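PDB 4LPS: Hydrogenase/urease maturation factor HypB from Helicobacter pylori, which acts as a low-activity GTPase and metal-binding maturation factor needed to insert nickel into [NiFe] hydrogenase and to mature urease. Local coordinates for residues D31-E36 / L108-I113; S96-T101 / F117-D122; C142-N147 / Y169-M174; P209-S214 / K225-E230. All blocks are in the same frame, centred on the assembly; numbering follows the deposited sequence.

How the contacts relate
The four contacts spread over a G3E-type P-loop GTPase fold built round a parallel sheet whose outermost strands are 97-101 and 210-212. Contacts 1 and 2 share helix 110-122, their centres 15 Å apart, and touch where I100 packs on L108 and M112; along the chain their segments alternate. Contact 3 follows later in sequence and touches contact 1 through Y146 and N147, bringing the loop that carries C142 against helix 29-43. Contact 4 closes last, at the other edge of the sheet, its centre about 25 Å from that of contact 2. Contact 3 holds the nickel ligand C142, with contact 1 beside it, while S214 of contact 4 borders the guanine of GDP.

Contact 1 of 4, residues D31-E36 / L108-I113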
loop_
_atom_site.group_PDB
_atom_site.type_symbol
_atom_site.label_atom_id
_atom_site.label_comp_id
_atom_site.label_asym_id
_atom_site.label_seq_id
_atom_site.Cartn_x
_atom_site.Cartn_y
_atom_site.Cartn_z
ATOM N N ASP A 31 -9.213 15.136 6.110
ATOM C CA ASP A 31 -10.410 14.338 5.843
ATOM C C ASP A 31 -11.248 14.929 4.706
ATOM O O ASP A 31 -11.756 14.198 3.857
ATOM C CB ASP A 31 -11.261 14.217 7.108
ATOM C CG ASP A 31 -10.988 12.940 7.884
ATOM O OD1 ASP A 31 -10.070 12.181 7.507
ATOM O OD2 ASP A 31 -11.701 12.699 8.883
ATOM N N ILE A 32 -11.407 16.249 4.707
ATOM C CA ILE A 32 -12.101 16.933 3.621
ATOM C C ILE A 32 -11.375 16.696 2.301
ATOM O O ILE A 32 -11.982 16.281 1.311
ATOM C CB ILE A 32 -12.213 18.455 3.871
ATOM C CG1 ILE A 32 -13.129 18.750 5.063
ATOM C CG2 ILE A 32 -12.735 19.167 2.632
ATOM C CD1 ILE A 32 -14.553 18.281 4.866
ATOM N N LYS A 33 -10.074 16.969 2.297
ATOM C CA LYS A 33 -9.250 16.817 1.101
ATOM C C LYS A 33 -9.203 15.371 0.601
ATOM O O LYS A 33 -9.157 15.127 -0.604
ATOM C CB LYS A 33 -7.831 17.330 1.366
ATOM C CG LYS A 33 -6.998 17.454 0.103
ATOM C CD LYS A 33 -7.711 18.341 -0.914
ATOM C CE LYS A 33 -6.827 18.638 -2.111
ATOM N NZ LYS A 33 -7.585 19.298 -3.213
ATOM N N ALA A 34 -9.205 14.420 1.528
ATOM C CA ALA A 34 -9.249 13.006 1.171
ATOM C C ALA A 34 -10.556 12.648 0.474
ATOM O O ALA A 34 -10.567 11.872 -0.482
ATOM C CB ALA A 34 -9.057 12.146 2.404
ATOM N N ALA A 35 -11.658 13.203 0.970
ATOM C CA ALA A 35 -12.967 12.979 0.370
ATOM C C ALA A 35 -13.040 13.578 -1.032
ATOM O O ALA A 35 -13.673 13.016 -1.928
ATOM C CB ALA A 35 -14.059 13.561 1.258
ATOM N N GLU A 36 -12.399 14.730 -1.211
ATOM C CA GLU A 36 -12.365 15.397 -2.509
ATOM C C GLU A 36 -11.494 14.640 -3.504
ATOM O O GLU A 36 -11.800 14.594 -4.696
ATOM C CB GLU A 36 -11.867 16.832 -2.354
ATOM C CG GLU A 36 -12.865 17.744 -1.663
ATOM C CD GLU A 36 -12.330 19.143 -1.483
ATOM O OE1 GLU A 36 -13.091 20.106 -1.704
ATOM O OE2 GLU A 36 -11.144 19.275 -1.119
ATOM N N LEU A 108 2.326 10.721 4.124
ATOM C CA LEU A 108 1.659 11.431 3.048
ATOM C C LEU A 108 0.365 12.057 3.549
ATOM O O LEU A 108 -0.257 11.562 4.492
ATOM C CB LEU A 108 1.379 10.491 1.872
ATOM C CG LEU A 108 2.632 10.068 1.100
ATOM C CD1 LEU A 108 2.286 9.123 -0.043
ATOM C CD2 LEU A 108 3.386 11.288 0.587
ATOM N N GLU A 109 -0.033 13.152 2.912
ATOM C CA GLU A 109 -1.329 13.765 3.168
ATOM C C GLU A 109 -2.082 13.913 1.850
ATOM O O GLU A 109 -1.467 13.945 0.783
ATOM C CB GLU A 109 -1.163 15.115 3.869
ATOM C CG GLU A 109 -0.567 15.001 5.266
ATOM C CD GLU A 109 -0.222 16.347 5.864
ATOM O OE1 GLU A 109 0.189 16.388 7.044
ATOM O OE2 GLU A 109 -0.350 17.363 5.149
ATOM N N ALA A 110 -3.407 13.993 1.926
ATOM C CA ALA A 110 -4.247 14.010 0.731
ATOM C C ALA A 110 -3.887 15.135 -0.238
ATOM O O ALA A 110 -3.928 14.946 -1.453
ATOM C CB ALA A 110 -5.710 14.112 1.125
ATOM N N SER A 111 -3.544 16.301 0.298
ATOM C CA SER A 111 -3.145 17.434 -0.531
ATOM C C SER A 111 -1.878 17.139 -1.340
ATOM O O SER A 111 -1.676 17.715 -2.410
ATOM C CB SER A 111 -2.946 18.677 0.340
ATOM O OG SER A 111 -2.000 18.436 1.366
ATOM N N MET A 112 -1.033 16.241 -0.834
ATOM C CA MET A 112 0.191 15.861 -1.539
ATOM C C MET A 112 -0.100 14.992 -2.758
ATOM O O MET A 112 0.630 15.037 -3.751
ATOM C CB MET A 112 1.142 15.105 -0.604
ATOM C CG MET A 112 1.652 15.892 0.598
ATOM S SD MET A 112 2.678 14.843 1.654
ATOM C CE MET A 112 2.703 15.785 3.184
ATOM N N ILE A 113 -1.170 14.205 -2.681
ATOM C CA ILE A 113 -1.539 13.304 -3.771
ATOM C C ILE A 113 -1.981 14.079 -5.012
ATOM O O ILE A 113 -1.765 13.630 -6.140
ATOM C CB ILE A 113 -2.663 12.334 -3.344
ATOM C CG1 ILE A 113 -2.349 11.710 -1.980
ATOM C CG2 ILE A 113 -2.869 11.249 -4.394
ATOM C CD1 ILE A 113 -1.096 10.839 -1.976
#
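A110 presses its CB into the backbone of helix 29-43, reaching A34 N at 3.5 Å. With no longer side chain on either residue, the two backbones come so near that A34 CA and A110 CA lie 5.1 Å apart, and the methyl groups meet at 4.1 Å between A34 CB and A110 CB. Both alanines are buried. On one flank K33 lays its aliphatic part against the start of helix 110-122: CG, anti to the backbone N (chi1 -169°), stands 3.6 Å from S111 N and 3.7 Å from A110 CB. Helix 29-43 is in this way seated on the start of helix 110-122, part of the P-loop NTPase fold, and N30 OD1 accepts a hydrogen bond from A110 N. Further out the contact loosens. The S111 side chain adds only its CB, 4.2 Å from K33 CG, and the K33 chain, bent at chi2 (56°), carries its ammonium group past S111 to a salt bridge with E114. A glycerol molecule also binds K33 NZ on this partly exposed flank.

Contact 2 of 4, residues S96-T101 / F117-D122. With PO4 (phosphate ion), chain I.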
loop_
_atom_site.group_PDB
_atom_site.type_symbol
_atom_site.label_atom_id
_atom_site.label_comp_id
_atom_site.label_asym_id
_atom_site.label_seq_id
_atom_site.Cartn_x
_atom_site.Cartn_y
_atom_site.Cartn_z
ATOM N N SER A 96 4.394 3.573 -14.797
ATOM C CA SER A 96 4.262 5.011 -14.635
ATOM C C SER A 96 4.203 5.325 -13.151
ATOM O O SER A 96 3.306 4.869 -12.442
ATOM C CB SER A 96 3.017 5.541 -15.346
ATOM O OG SER A 96 3.103 5.346 -16.747
ATOM N N ALA A 97 5.172 6.100 -12.684
ATOM C CA ALA A 97 5.316 6.369 -11.263
ATOM C C ALA A 97 5.803 7.787 -11.064
ATOM O O ALA A 97 6.635 8.275 -11.830
ATOM C CB ALA A 97 6.275 5.379 -10.621
ATOM N N HIS A 98 5.304 8.446 -10.027
ATOM C CA HIS A 98 5.799 9.774 -9.707
ATOM C C HIS A 98 6.099 9.906 -8.224
ATOM O O HIS A 98 5.308 9.503 -7.369
ATOM C CB HIS A 98 4.805 10.841 -10.160
ATOM C CG HIS A 98 5.035 11.309 -11.562
ATOM N ND1 HIS A 98 6.038 12.191 -11.895
ATOM C CD2 HIS A 98 4.403 11.003 -12.721
ATOM C CE1 HIS A 98 6.011 12.417 -13.194
ATOM N NE2 HIS A 98 5.029 11.710 -13.721
ATOM N N GLN A 99 7.270 10.464 -7.936
ATOM C CA GLN A 99 7.766 10.568 -6.581
ATOM C C GLN A 99 7.245 11.823 -5.894
ATOM O O GLN A 99 7.329 12.925 -6.441
ATOM C CB GLN A 99 9.296 10.559 -6.606
ATOM C CG GLN A 99 9.956 10.636 -5.253
ATOM C CD GLN A 99 9.968 9.293 -4.554
ATOM O OE1 GLN A 99 10.472 8.303 -5.088
ATOM N NE2 GLN A 99 9.395 9.249 -3.363
ATOM N N ILE A 100 6.706 11.653 -4.695
ATOM C CA ILE A 100 6.434 12.786 -3.828
ATOM C C ILE A 100 7.563 12.894 -2.819
ATOM O O ILE A 100 7.818 11.952 -2.068
ATOM C CB ILE A 100 5.094 12.652 -3.073
ATOM C CG1 ILE A 100 3.919 12.545 -4.045
ATOM C CG2 ILE A 100 4.884 13.836 -2.145
ATOM C CD1 ILE A 100 2.571 12.466 -3.348
ATOM N N THR A 101 8.266 14.019 -2.820
ATOM C CA THR A 101 9.304 14.223 -1.825
ATOM C C THR A 101 8.712 15.084 -0.723
ATOM O O THR A 101 8.421 16.264 -0.925
ATOM C CB THR A 101 10.568 14.877 -2.416
ATOM O OG1 THR A 101 10.205 16.029 -3.186
ATOM C CG2 THR A 101 11.302 13.891 -3.312
ATOM N N PHE A 117 -1.245 13.221 -8.827
ATOM C CA PHE A 117 -2.437 12.799 -9.558
ATOM C C PHE A 117 -2.593 13.579 -10.863
ATOM O O PHE A 117 -2.853 12.997 -11.916
ATOM C CB PHE A 117 -3.674 12.984 -8.673
ATOM C CG PHE A 117 -4.938 12.383 -9.231
ATOM C CD1 PHE A 117 -5.814 13.147 -9.987
ATOM C CD2 PHE A 117 -5.267 11.063 -8.964
ATOM C CE1 PHE A 117 -6.983 12.599 -10.488
ATOM C CE2 PHE A 117 -6.434 10.508 -9.459
ATOM C CZ PHE A 117 -7.295 11.279 -10.222
ATOM N N ASP A 118 -2.453 14.899 -10.781
ATOM C CA ASP A 118 -2.580 15.759 -11.952
ATOM C C ASP A 118 -1.542 15.435 -13.028
ATOM O O ASP A 118 -1.864 15.397 -14.218
ATOM C CB ASP A 118 -2.470 17.229 -11.543
ATOM C CG ASP A 118 -3.685 17.714 -10.781
ATOM O OD1 ASP A 118 -4.700 16.987 -10.757
ATOM O OD2 ASP A 118 -3.628 18.821 -10.202
ATOM N N LEU A 119 -0.298 15.215 -12.610
ATOM C CA LEU A 119 0.768 14.837 -13.538
ATOM C C LEU A 119 0.463 13.512 -14.226
ATOM O O LEU A 119 0.559 13.403 -15.449
ATOM C CB LEU A 119 2.114 14.734 -12.816
ATOM C CG LEU A 119 2.751 16.004 -12.248
ATOM C CD1 LEU A 119 3.984 15.649 -11.445
ATOM C CD2 LEU A 119 3.117 16.973 -13.359
ATOM N N LEU A 120 0.101 12.510 -13.431
ATOM C CA LEU A 120 -0.232 11.191 -13.954
ATOM C C LEU A 120 -1.422 11.255 -14.903
ATOM O O LEU A 120 -1.484 10.515 -15.887
ATOM C CB LEU A 120 -0.516 10.221 -12.807
ATOM C CG LEU A 120 0.713 9.757 -12.022
ATOM C CD1 LEU A 120 0.296 8.972 -10.795
ATOM C CD2 LEU A 120 1.616 8.917 -12.910
ATOM N N LYS A 121 -2.367 12.138 -14.599
ATOM C CA LYS A 121 -3.509 12.351 -15.476
ATOM C C LYS A 121 -3.060 12.933 -16.812
ATOM O O LYS A 121 -3.417 12.418 -17.872
ATOM C CB LYS A 121 -4.536 13.276 -14.822
ATOM C CG LYS A 121 -5.796 13.454 -15.652
ATOM C CD LYS A 121 -6.617 14.646 -15.193
ATOM C CE LYS A 121 -7.900 14.755 -15.999
ATOM N NZ LYS A 121 -8.604 16.041 -15.755
ATOM N N ASP A 122 -2.275 14.003 -16.749
ATOM C CA ASP A 122 -1.827 14.705 -17.948
ATOM C C ASP A 122 -0.923 13.832 -18.813
ATOM O O ASP A 122 -0.817 14.035 -20.023
ATOM C CB ASP A 122 -1.103 15.996 -17.565
ATOM C CG ASP A 122 -2.040 17.044 -16.991
ATOM O OD1 ASP A 122 -3.271 16.885 -17.128
ATOM O OD2 ASP A 122 -1.542 18.023 -16.393
HETATM P P PO4 I . -10.697 14.557 -12.747
HETATM O O1 PO4 I . -11.436 13.372 -13.314
HETATM O O2 PO4 I . -9.217 14.311 -12.874
HETATM O O3 PO4 I . -11.053 15.811 -13.504
HETATM O O4 PO4 I . -11.067 14.734 -11.296
#
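H98 lays its imidazole against two successive leucines of helix 110-122; the ring is modelled in two positions, and the contacts given belong to one of them and are correspondingly less certain. L120 meets the ring at its edge and in its plane, with CD2 3.5 Å from H98 CD2 and CG 4.0 Å from the same carbon. L119 instead comes over one face: its CD1 stands 4.0 Å above the ring plane, shifted toward the rim, and is nearest to H98 ND1. Both leucines hold CG anti to the carbonyl carbon, so their places on the helix bring one to the face and the other to the edge. Helix 110-122 is the crossover from strand 97-101 to strand 131-135, a beta-alpha-beta unit that passes over strand 74-80 in the parallel sheet of a P-loop GTPase. L120 reaches V77 of strand 74-80 as well, while S96 CB adds a looser touch at 4.4 Å from L120 CD2. In the described position H98 NE2 is hydrogen-bonded to E123 OE2, just beyond the helix segment. A phosphate ion, probably from the crystallisation liquor, is weakly bound by K121 NZ and also by R40.

Contact 3 of 4, residues C142-N147 / Y169-M174. With NI (nickel (II) ion), chain F.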
loop_
_atom_site.group_PDB
_atom_site.type_symbol
_atom_site.label_atom_id
_atom_site.label_comp_id
_atom_site.label_asym_id
_atom_site.label_seq_id
_atom_site.Cartn_x
_atom_site.Cartn_y
_atom_site.Cartn_z
ATOM N N CYS A 142 2.694 7.323 11.937
ATOM C CA CYS A 142 1.971 8.509 11.471
ATOM C C CYS A 142 1.071 8.351 10.233
ATOM O O CYS A 142 0.029 9.003 10.162
ATOM C CB CYS A 142 2.973 9.633 11.204
ATOM S SG CYS A 142 3.981 10.050 12.642
ATOM N N PRO A 143 1.454 7.509 9.252
ATOM C CA PRO A 143 0.514 7.406 8.128
ATOM C C PRO A 143 -0.833 6.777 8.501
ATOM O O PRO A 143 -1.791 6.909 7.739
ATOM C CB PRO A 143 1.266 6.530 7.116
ATOM C CG PRO A 143 2.706 6.666 7.485
ATOM C CD PRO A 143 2.715 6.795 8.974
ATOM N N SER A 144 -0.913 6.131 9.662
ATOM C CA SER A 144 -2.175 5.570 10.140
ATOM C C SER A 144 -3.201 6.644 10.514
ATOM O O SER A 144 -4.366 6.333 10.772
ATOM C CB SER A 144 -1.928 4.656 11.343
ATOM O OG SER A 144 -1.629 5.406 12.508
ATOM N N SER A 145 -2.769 7.901 10.550
ATOM C CA SER A 145 -3.637 9.001 10.962
ATOM C C SER A 145 -4.095 9.887 9.805
ATOM O O SER A 145 -4.753 10.903 10.029
ATOM C CB SER A 145 -2.925 9.864 12.004
ATOM O OG SER A 145 -2.780 9.171 13.232
ATOM N N TYR A 146 -3.758 9.515 8.571
ATOM C CA TYR A 146 -4.113 10.352 7.424
ATOM C C TYR A 146 -4.833 9.604 6.303
ATOM O O TYR A 146 -4.212 8.868 5.532
ATOM C CB TYR A 146 -2.860 11.033 6.867
ATOM C CG TYR A 146 -2.202 11.958 7.863
ATOM C CD1 TYR A 146 -1.258 11.483 8.765
ATOM C CD2 TYR A 146 -2.545 13.302 7.920
ATOM C CE1 TYR A 146 -0.664 12.322 9.685
ATOM C CE2 TYR A 146 -1.955 14.151 8.835
ATOM C CZ TYR A 146 -1.017 13.655 9.714
ATOM O OH TYR A 146 -0.427 14.500 10.627
ATOM N N ASN A 147 -6.150 9.787 6.235
ATOM C CA ASN A 147 -6.951 9.300 5.114
ATOM C C ASN A 147 -6.429 9.871 3.796
ATOM O O ASN A 147 -6.225 11.081 3.678
ATOM C CB ASN A 147 -8.424 9.678 5.304
ATOM C CG ASN A 147 -9.361 8.840 4.453
ATOM O OD1 ASN A 147 -9.014 8.408 3.352
ATOM N ND2 ASN A 147 -10.569 8.617 4.959
ATOM N N TYR A 169 2.166 -1.625 17.340
ATOM C CA TYR A 169 1.669 -0.532 16.518
ATOM C C TYR A 169 0.201 -0.768 16.159
ATOM O O TYR A 169 -0.147 -0.868 14.981
ATOM C CB TYR A 169 2.532 -0.378 15.262
ATOM C CG TYR A 169 3.984 -0.106 15.588
ATOM C CD1 TYR A 169 4.863 -1.148 15.865
ATOM C CD2 TYR A 169 4.463 1.194 15.676
ATOM C CE1 TYR A 169 6.184 -0.905 16.181
ATOM C CE2 TYR A 169 5.784 1.447 15.995
ATOM C CZ TYR A 169 6.638 0.394 16.247
ATOM O OH TYR A 169 7.953 0.646 16.566
ATOM N N PRO A 170 -0.668 -0.855 17.186
ATOM C CA PRO A 170 -2.063 -1.257 16.988
ATOM C C PRO A 170 -2.861 -0.321 16.081
ATOM O O PRO A 170 -3.725 -0.808 15.351
ATOM C CB PRO A 170 -2.634 -1.252 18.413
ATOM C CG PRO A 170 -1.777 -0.300 19.161
ATOM C CD PRO A 170 -0.406 -0.483 18.588
ATOM N N THR A 171 -2.584 0.981 16.118
ATOM C CA THR A 171 -3.360 1.937 15.328
ATOM C C THR A 171 -3.108 1.748 13.834
ATOM O O THR A 171 -4.025 1.878 13.021
ATOM C CB THR A 171 -3.043 3.399 15.729
ATOM O OG1 THR A 171 -3.405 3.613 17.101
ATOM C CG2 THR A 171 -3.809 4.385 14.861
ATOM N N MET A 172 -1.874 1.422 13.467
ATOM C CA MET A 172 -1.579 1.129 12.069
ATOM C C MET A 172 -2.310 -0.121 11.589
ATOM O O MET A 172 -2.923 -0.121 10.522
ATOM C CB MET A 172 -0.073 0.976 11.850
ATOM C CG MET A 172 0.295 0.562 10.432
ATOM S SD MET A 172 -0.163 1.747 9.145
ATOM C CE MET A 172 1.054 3.033 9.414
ATOM N N PHE A 173 -2.236 -1.191 12.369
ATOM C CA PHE A 173 -2.825 -2.460 11.957
ATOM C C PHE A 173 -4.356 -2.464 12.034
ATOM O O PHE A 173 -5.006 -3.255 11.353
ATOM C CB PHE A 173 -2.237 -3.603 12.787
ATOM C CG PHE A 173 -0.830 -3.961 12.397
ATOM C CD1 PHE A 173 -0.593 -4.795 11.315
ATOM C CD2 PHE A 173 0.257 -3.442 13.089
ATOM C CE1 PHE A 173 0.701 -5.126 10.940
ATOM C CE2 PHE A 173 1.553 -3.766 12.720
ATOM C CZ PHE A 173 1.776 -4.607 11.645
ATOM N N MET A 174 -4.930 -1.593 12.863
ATOM C CA MET A 174 -6.385 -1.446 12.914
ATOM C C MET A 174 -6.957 -0.707 11.695
ATOM O O MET A 174 -8.163 -0.750 11.458
ATOM C CB MET A 174 -6.819 -0.742 14.206
ATOM C CG MET A 174 -6.958 -1.687 15.398
ATOM S SD MET A 174 -7.489 -0.875 16.920
ATOM C CE MET A 174 -6.099 0.204 17.255
HETATM NI NI NI F . 5.921 10.928 12.549
#
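A nickel ligand begins a short 3-10 turn whose third residue packs against a helix: C142 SG binds the nickel ion at 2.1 Å, and two residues later S144 is pressed into helix 170-174. S144 CB lies 3.6 Å from M172 CA. Its chi1 of 74° directs OG back along the turn to V141 O, its hydrogen-bond partner, while T171 CG2 packs against the same S144 OG at 3.4 Å. M172 bends at chi2 (63°) and chi3, curling its CE back over the turn, 3.7 Å from S144 N and 4.1 Å from P143 CD. Apolar surface thus covers P143 and S144, the residues right after the ligand, and the bond to V141 O ties S144 to V141, the residue before C142. C106 SG supplies the other protein ligand seen on the metal. The two cysteine sulfurs that bind nickel here are soft donors that also suit zinc, whereas the contact beside them is apolar.

Contact 4 of 4, residues P209-S214 / K225-E230; sequences PIFLMS and KNFLLE. With GDP (guanosine-5'-diphosphate), chain D.
F227 of helix 218-234 meets both F211 and P209 of the strand segment. Along the helix, K225 comes first, its NZ 2.7 Å from N226 OD1 in a hydrogen bond and in a salt bridge with D71. F227 then carries the contact: with CG anti to the backbone N (chi1 168°), its ring is turned to the strand and receives the edge of F211 on one face, a tilted edge-to-face pair with centroids 4.8 Å apart and planes at 55°. F211 CZ is the leading atom, 3.6 Å from F227 CG and displaced toward the rim of that ring. At the far end of the same ring, P209 CG touches F227 CZ at 4.1 Å, the two side chains crossing at about a right angle. Beyond it L228 packs on F72, and E230 bridges to R233. F211 also meets F224 edge-to-face, one turn earlier on the helix, so helix 218-234 lies against the outermost strand 210-212, whose neighbour in the sheet is strand 178-182 and whose opposite face meets helix 194-204 through I210 and L212.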
loop_
_atom_site.group_PDB
_atom_site.type_symbol
_atom_site.label_atom_id
_atom_site.label_comp_id
_atom_site.label_asym_id
_atom_site.label_seq_id
_atom_site.Cartn_x
_atom_site.Cartn_y
_atom_site.Cartn_z
ATOM N N PRO A 209 -7.979 -9.899 6.258
ATOM C CA PRO A 209 -7.248 -11.078 5.782
ATOM C C PRO A 209 -5.739 -10.913 5.933
ATOM O O PRO A 209 -5.242 -9.788 5.911
ATOM C CB PRO A 209 -7.650 -11.164 4.307
ATOM C CG PRO A 209 -7.969 -9.754 3.928
ATOM C CD PRO A 209 -8.616 -9.163 5.151
ATOM N N ILE A 210 -5.028 -12.022 6.107
ATOM C CA ILE A 210 -3.575 -11.992 6.229
ATOM C C ILE A 210 -2.938 -12.801 5.101
ATOM O O ILE A 210 -3.353 -13.928 4.823
ATOM C CB ILE A 210 -3.104 -12.541 7.599
ATOM C CG1 ILE A 210 -3.826 -11.814 8.739
ATOM C CG2 ILE A 210 -1.601 -12.391 7.752
ATOM C CD1 ILE A 210 -3.458 -12.315 10.130
ATOM N N PHE A 211 -1.934 -12.221 4.453
ATOM C CA PHE A 211 -1.264 -12.880 3.337
ATOM C C PHE A 211 0.205 -13.146 3.634
ATOM O O PHE A 211 0.926 -12.254 4.077
ATOM C CB PHE A 211 -1.376 -12.028 2.070
ATOM C CG PHE A 211 -2.776 -11.888 1.549
ATOM C CD1 PHE A 211 -3.579 -10.831 1.954
ATOM C CD2 PHE A 211 -3.292 -12.814 0.655
ATOM C CE1 PHE A 211 -4.867 -10.699 1.478
ATOM C CE2 PHE A 211 -4.583 -12.686 0.172
ATOM C CZ PHE A 211 -5.371 -11.626 0.586
ATOM N N LEU A 212 0.641 -14.376 3.381
ATOM C CA LEU A 212 2.061 -14.698 3.373
ATOM C C LEU A 212 2.611 -14.406 1.987
ATOM O O LEU A 212 2.117 -14.936 0.992
ATOM C CB LEU A 212 2.297 -16.161 3.750
ATOM C CG LEU A 212 2.254 -16.518 5.235
ATOM C CD1 LEU A 212 2.120 -18.024 5.417
ATOM C CD2 LEU A 212 3.500 -16.003 5.942
ATOM N N MET A 213 3.623 -13.551 1.916
ATOM C CA MET A 213 4.161 -13.137 0.629
ATOM C C MET A 213 5.678 -13.196 0.616
ATOM O O MET A 213 6.334 -12.811 1.581
ATOM C CB MET A 213 3.690 -11.721 0.283
ATOM C CG MET A 213 4.464 -11.074 -0.862
ATOM S SD MET A 213 3.770 -9.516 -1.439
ATOM C CE MET A 213 2.050 -9.975 -1.641
ATOM N N SER A 214 6.225 -13.685 -0.489
ATOM C CA SER A 214 7.661 -13.638 -0.720
ATOM C C SER A 214 7.936 -13.261 -2.169
ATOM O O SER A 214 7.226 -13.696 -3.077
ATOM C CB SER A 214 8.307 -14.982 -0.375
ATOM O OG SER A 214 9.685 -14.985 -0.696
ATOM N N LYS A 225 -2.560 -10.555 -6.157
ATOM C CA LYS A 225 -3.021 -9.824 -7.334
ATOM C C LYS A 225 -4.492 -10.115 -7.625
ATOM O O LYS A 225 -5.275 -9.200 -7.889
ATOM C CB LYS A 225 -2.152 -10.180 -8.550
ATOM C CG LYS A 225 -2.520 -9.479 -9.857
ATOM C CD LYS A 225 -3.528 -10.266 -10.692
ATOM C CE LYS A 225 -2.930 -11.549 -11.232
ATOM N NZ LYS A 225 -3.918 -12.306 -12.053
ATOM N N ASN A 226 -4.858 -11.393 -7.582
ATOM C CA ASN A 226 -6.231 -11.803 -7.850
ATOM C C ASN A 226 -7.177 -11.288 -6.778
ATOM O O ASN A 226 -8.326 -10.950 -7.061
ATOM C CB ASN A 226 -6.331 -13.327 -7.948
ATOM C CG ASN A 226 -5.757 -13.870 -9.243
ATOM O OD1 ASN A 226 -5.745 -13.183 -10.264
ATOM N ND2 ASN A 226 -5.285 -15.112 -9.206
ATOM N N PHE A 227 -6.681 -11.234 -5.546
ATOM C CA PHE A 227 -7.406 -10.633 -4.434
ATOM C C PHE A 227 -7.751 -9.177 -4.722
ATOM O O PHE A 227 -8.888 -8.746 -4.523
ATOM C CB PHE A 227 -6.574 -10.744 -3.153
ATOM C CG PHE A 227 -7.086 -9.912 -2.013
ATOM C CD1 PHE A 227 -8.215 -10.298 -1.305
ATOM C CD2 PHE A 227 -6.424 -8.753 -1.637
ATOM C CE1 PHE A 227 -8.683 -9.534 -0.252
ATOM C CE2 PHE A 227 -6.885 -7.983 -0.585
ATOM C CZ PHE A 227 -8.016 -8.376 0.109
ATOM N N LEU A 228 -6.766 -8.428 -5.203
ATOM C CA LEU A 228 -6.962 -7.022 -5.530
ATOM C C LEU A 228 -7.959 -6.855 -6.669
ATOM O O LEU A 228 -8.791 -5.947 -6.648
ATOM C CB LEU A 228 -5.628 -6.372 -5.897
ATOM C CG LEU A 228 -4.600 -6.237 -4.771
ATOM C CD1 LEU A 228 -3.347 -5.542 -5.276
ATOM C CD2 LEU A 228 -5.182 -5.479 -3.587
ATOM N N LEU A 229 -7.861 -7.735 -7.663
ATOM C CA LEU A 229 -8.750 -7.708 -8.818
ATOM C C LEU A 229 -10.195 -7.931 -8.393
ATOM O O LEU A 229 -11.110 -7.291 -8.911
ATOM C CB LEU A 229 -8.334 -8.767 -9.844
ATOM C CG LEU A 229 -7.137 -8.447 -10.741
ATOM C CD1 LEU A 229 -6.908 -9.567 -11.745
ATOM C CD2 LEU A 229 -7.342 -7.119 -11.457
ATOM N N GLU A 230 -10.394 -8.848 -7.453
ATOM C CA GLU A 230 -11.734 -9.150 -6.971
ATOM C C GLU A 230 -12.270 -8.002 -6.121
ATOM O O GLU A 230 -13.465 -7.701 -6.149
ATOM C CB GLU A 230 -11.734 -10.457 -6.174
ATOM C CG GLU A 230 -13.001 -10.702 -5.361
ATOM C CD GLU A 230 -14.236 -10.890 -6.229
ATOM O OE1 GLU A 230 -14.093 -11.173 -7.439
ATOM O OE2 GLU A 230 -15.358 -10.749 -5.697
HETATM P PB GDP D . 10.608 -0.952 0.823
HETATM O O1B GDP D . 11.660 -0.018 1.367
HETATM O O2B GDP D . 10.052 -0.424 -0.475
HETATM O O3B GDP D . 9.466 -1.083 1.800
HETATM O O3A GDP D . 11.249 -2.408 0.606
HETATM P PA GDP D . 12.297 -2.747 -0.571
HETATM O O1A GDP D . 11.558 -3.169 -1.814
HETATM O O2A GDP D . 13.228 -1.596 -0.852
HETATM O "O5'" GDP D . 13.069 -4.012 0.031
HETATM C "C5'" GDP D . 14.124 -3.838 0.974
HETATM C "C4'" GDP D . 15.014 -5.071 0.937
HETATM O "O4'" GDP D . 14.228 -6.239 1.178
HETATM C "C3'" GDP D . 15.636 -5.245 -0.436
HETATM O "O3'" GDP D . 16.987 -5.680 -0.253
HETATM C "C2'" GDP D . 14.853 -6.362 -1.087
HETATM O "O2'" GDP D . 15.693 -7.129 -1.949
HETATM C "C1'" GDP D . 14.422 -7.178 0.116
HETATM N N9 GDP D . 13.161 -7.921 -0.108
HETATM C C8 GDP D . 11.994 -7.455 -0.591
HETATM N N7 GDP D . 11.064 -8.443 -0.620
HETATM C C5 GDP D . 11.637 -9.562 -0.133
HETATM C C6 GDP D . 11.230 -10.965 0.122
HETATM O O6 GDP D . 10.074 -11.355 -0.139
HETATM N N1 GDP D . 12.136 -11.803 0.641
HETATM C C2 GDP D . 13.391 -11.408 0.931
HETATM N N2 GDP D . 14.262 -12.304 1.453
HETATM N N3 GDP D . 13.831 -10.143 0.726
HETATM C C4 GDP D . 13.014 -9.203 0.207
#